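Local structure of Esterase/lipase-like protein (Caldicellulosiruptor lactoaceticus 6A, 6A6O) at residues A[97-102]-A[187-192]. The protein hydrolyses both acetyl esters and beta-1,4-xylosides, probably on an alpha/beta-hydrolase fold. Numbering follows the deposited sequence.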
ATOM      1  N   TYR A  97       8.963   7.684 -14.328  1.00 34.25           N
ATOM      2  CA  TYR A  97       8.942   6.233 -14.282  1.00 31.64           C
ATOM      3  C   TYR A  97       7.536   5.743 -14.616  1.00 28.53           C
ATOM      4  O   TYR A  97       6.546   6.461 -14.446  1.00 31.71           O
ATOM      5  CB  TYR A  97       9.368   5.714 -12.910  1.00 33.53           C
ATOM      6  CG  TYR A  97      10.860   5.771 -12.636  1.00 34.89           C
ATOM      7  CD1 TYR A  97      11.712   4.784 -13.112  1.00 38.94           C
ATOM      8  CD2 TYR A  97      11.406   6.802 -11.882  1.00 35.72           C
ATOM      9  CE1 TYR A  97      13.078   4.823 -12.847  1.00 37.57           C
ATOM     10  CE2 TYR A  97      12.769   6.851 -11.613  1.00 38.02           C
ATOM     11  CZ  TYR A  97      13.594   5.861 -12.098  1.00 38.23           C
ATOM     12  OH  TYR A  97      14.942   5.903 -11.831  1.00 38.30           O
ATOM     13  N   LYS A  98       7.465   4.516 -15.124  1.00 28.21           N
ATOM     14  CA  LYS A  98       6.210   3.882 -15.503  1.00 33.76           C
ATOM     15  C   LYS A  98       6.166   2.478 -14.920  1.00 30.62           C
ATOM     16  O   LYS A  98       7.154   1.975 -14.375  1.00 32.78           O
ATOM     17  CB  LYS A  98       6.052   3.811 -17.029  1.00 34.77           C
ATOM     18  CG  LYS A  98       5.766   5.146 -17.666  1.00 35.64           C
ATOM     19  CD  LYS A  98       5.459   5.007 -19.136  1.00 41.40           C
ATOM     20  CE  LYS A  98       4.799   6.273 -19.639  1.00 44.80           C
ATOM     21  NZ  LYS A  98       5.463   7.487 -19.079  1.00 43.47           N
ATOM     22  N   HIS A  99       5.007   1.842 -15.057  1.00 30.72           N
ATOM     23  CA  HIS A  99       4.908   0.421 -14.772  1.00 28.83           C
ATOM     24  C   HIS A  99       6.025  -0.326 -15.498  1.00 29.95           C
ATOM     25  O   HIS A  99       6.311  -0.019 -16.664  1.00 30.21           O
ATOM     26  CB  HIS A  99       3.543  -0.110 -15.226  1.00 28.75           C
ATOM     27  CG  HIS A  99       3.421  -1.598 -15.148  1.00 31.19           C
ATOM     28  ND1 HIS A  99       3.157  -2.263 -13.969  1.00 26.82           N
ATOM     29  CD2 HIS A  99       3.550  -2.553 -16.098  1.00 33.30           C
ATOM     30  CE1 HIS A  99       3.116  -3.563 -14.200  1.00 30.65           C
ATOM     31  NE2 HIS A  99       3.350  -3.764 -15.482  1.00 29.77           N
ATOM     32  N   PRO A 100       6.665  -1.326 -14.860  1.00 29.87           N
ATOM     33  CA  PRO A 100       6.335  -1.836 -13.527  1.00 29.35           C
ATOM     34  C   PRO A 100       7.181  -1.296 -12.384  1.00 29.93           C
ATOM     35  O   PRO A 100       7.198  -1.940 -11.328  1.00 30.92           O
ATOM     36  CB  PRO A 100       6.584  -3.331 -13.673  1.00 29.13           C
ATOM     37  CG  PRO A 100       7.747  -3.398 -14.610  1.00 31.28           C
ATOM     38  CD  PRO A 100       7.588  -2.237 -15.567  1.00 32.48           C
ATOM     39  N   ALA A 101       7.858  -0.163 -12.577  1.00 29.06           N
ATOM     40  CA  ALA A 101       8.752   0.334 -11.527  1.00 29.10           C
ATOM     41  C   ALA A 101       8.051   0.507 -10.183  1.00 27.32           C
ATOM     42  O   ALA A 101       8.586   0.019  -9.170  1.00 29.17           O
ATOM     43  CB  ALA A 101       9.419   1.637 -11.976  1.00 27.73           C
ATOM     44  N   PRO A 102       6.894   1.176 -10.077  1.00 28.65           N
ATOM     45  CA  PRO A 102       6.290   1.318  -8.740  1.00 25.76           C
ATOM     46  C   PRO A 102       5.971  -0.018  -8.098  1.00 24.77           C
ATOM     47  O   PRO A 102       6.190  -0.183  -6.893  1.00 25.46           O
ATOM     48  CB  PRO A 102       5.028   2.154  -9.002  1.00 27.35           C
ATOM     49  CG  PRO A 102       5.321   2.881 -10.281  1.00 27.87           C
ATOM     50  CD  PRO A 102       6.114   1.897 -11.097  1.00 26.19           C
ATOM     51  N   ALA A 187      -0.271   8.160 -16.303  1.00 28.69           N
ATOM     52  CA  ALA A 187       1.037   8.246 -15.664  1.00 32.00           C
ATOM     53  C   ALA A 187       1.692   6.875 -15.554  1.00 32.65           C
ATOM     54  O   ALA A 187       2.908   6.744 -15.732  1.00 33.40           O
ATOM     55  CB  ALA A 187       0.916   8.895 -14.282  1.00 31.26           C
ATOM     56  N   LEU A 188       0.901   5.835 -15.282  1.00 29.79           N
ATOM     57  CA  LEU A 188       1.484   4.519 -15.043  1.00 30.52           C
ATOM     58  C   LEU A 188       1.816   3.796 -16.341  1.00 31.83           C
ATOM     59  O   LEU A 188       2.838   3.103 -16.420  1.00 35.44           O
ATOM     60  CB  LEU A 188       0.529   3.672 -14.195  1.00 32.12           C
ATOM     61  CG  LEU A 188       1.026   2.359 -13.602  1.00 33.78           C
ATOM     62  CD1 LEU A 188       2.182   2.597 -12.643  1.00 30.30           C
ATOM     63  CD2 LEU A 188      -0.144   1.663 -12.887  1.00 27.15           C
ATOM     64  N   LEU A 189       0.977   3.950 -17.371  1.00 30.72           N
ATOM     65  CA  LEU A 189       1.056   3.105 -18.552  1.00 36.22           C
ATOM     66  C   LEU A 189       1.342   3.840 -19.855  1.00 38.04           C
ATOM     67  O   LEU A 189       1.717   3.182 -20.830  1.00 38.16           O
ATOM     68  CB  LEU A 189      -0.249   2.311 -18.733  1.00 36.63           C
ATOM     69  CG  LEU A 189      -0.536   1.292 -17.624  1.00 36.24           C
ATOM     70  CD1 LEU A 189      -1.792   0.488 -17.939  1.00 32.54           C
ATOM     71  CD2 LEU A 189       0.663   0.375 -17.428  1.00 37.91           C
ATOM     72  N   GLY A 190       1.177   5.158 -19.911  1.00 34.64           N
ATOM     73  CA  GLY A 190       1.284   5.854 -21.184  1.00 40.13           C
ATOM     74  C   GLY A 190      -0.058   5.996 -21.875  1.00 42.11           C
ATOM     75  O   GLY A 190      -1.119   5.693 -21.322  1.00 44.21           O
ATOM     76  N   GLU A 191      -0.009   6.453 -23.128  1.00 47.83           N
ATOM     77  CA  GLU A 191      -1.230   6.909 -23.785  1.00 52.33           C
ATOM     78  C   GLU A 191      -1.946   5.835 -24.599  1.00 51.90           C
ATOM     79  O   GLU A 191      -3.144   5.989 -24.872  1.00 56.69           O
ATOM     80  CB  GLU A 191      -0.927   8.111 -24.685  1.00 59.56           C
ATOM     81  CG  GLU A 191      -1.648   9.377 -24.258  1.00 62.05           C
ATOM     82  CD  GLU A 191      -1.650  10.440 -25.338  1.00 74.27           C
ATOM     83  OE1 GLU A 191      -0.625  11.142 -25.483  1.00 76.02           O
ATOM     84  OE2 GLU A 191      -2.675  10.576 -26.041  1.00 80.77           O
ATOM     85  N   ASN A 192      -1.264   4.760 -24.998  1.00 45.02           N
ATOM     86  CA  ASN A 192      -1.890   3.657 -25.729  1.00 48.53           C
ATOM     87  C   ASN A 192      -1.521   2.344 -25.058  1.00 41.55           C
ATOM     88  O   ASN A 192      -0.801   1.517 -25.627  1.00 42.19           O
ATOM     89  CB  ASN A 192      -1.473   3.658 -27.200  1.00 53.62           C
ATOM     90  CG  ASN A 192      -1.801   4.963 -27.896  1.00 60.05           C
ATOM     91  OD1 ASN A 192      -2.964   5.357 -27.981  1.00 64.00           O
ATOM     92  ND2 ASN A 192      -0.775   5.638 -28.407  1.00 58.26           N
TER
HETATM   93  O   HOH W   1       5.271   7.915 -16.071  1.00 41.95           O
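At the C-terminal end of helix 182-189, Leu188 meets Lys98 and His99 in the loop that leads into helix 101-115. Leu188 O, a carbonyl of the last helical turn, accepts a hydrogen bond from His99 N (2.9 Å, N-H...O angle 163°). Next to it, Ala187 O and Tyr97 O are bridged by one water that donates to both and accepts from Lys98 NZ, 3.0 Å away. The extended Lys98 chain runs alongside the helix end, its CB 3.3 Å from Leu188 O and its CE 3.8 Å from Gly190 N, and bends only at its last torsion (42°) to bring NZ to the water. On the apolar side, chi1 of Leu188 (-169°) swings the side chain back toward the loop, where CG packs on His99 CB and CD1 lies 3.9 Å from Pro102 CG. Leu189 CD2 packs on His99 CB at 3.7 Å and meets the imidazole obliquely, while Pro100 CB, beyond a cis peptide bond, lies over one ring face. Gly190, the first residue past the helix, has positive phi; a side chain there would jam against the preceding carbonyl O. The Tyr97 side chain leads away, its OH hydrogen-bonded to Asp34 N, and Leu189 also touches Leu176, in the loop between strand 167-170 and helix 182-189.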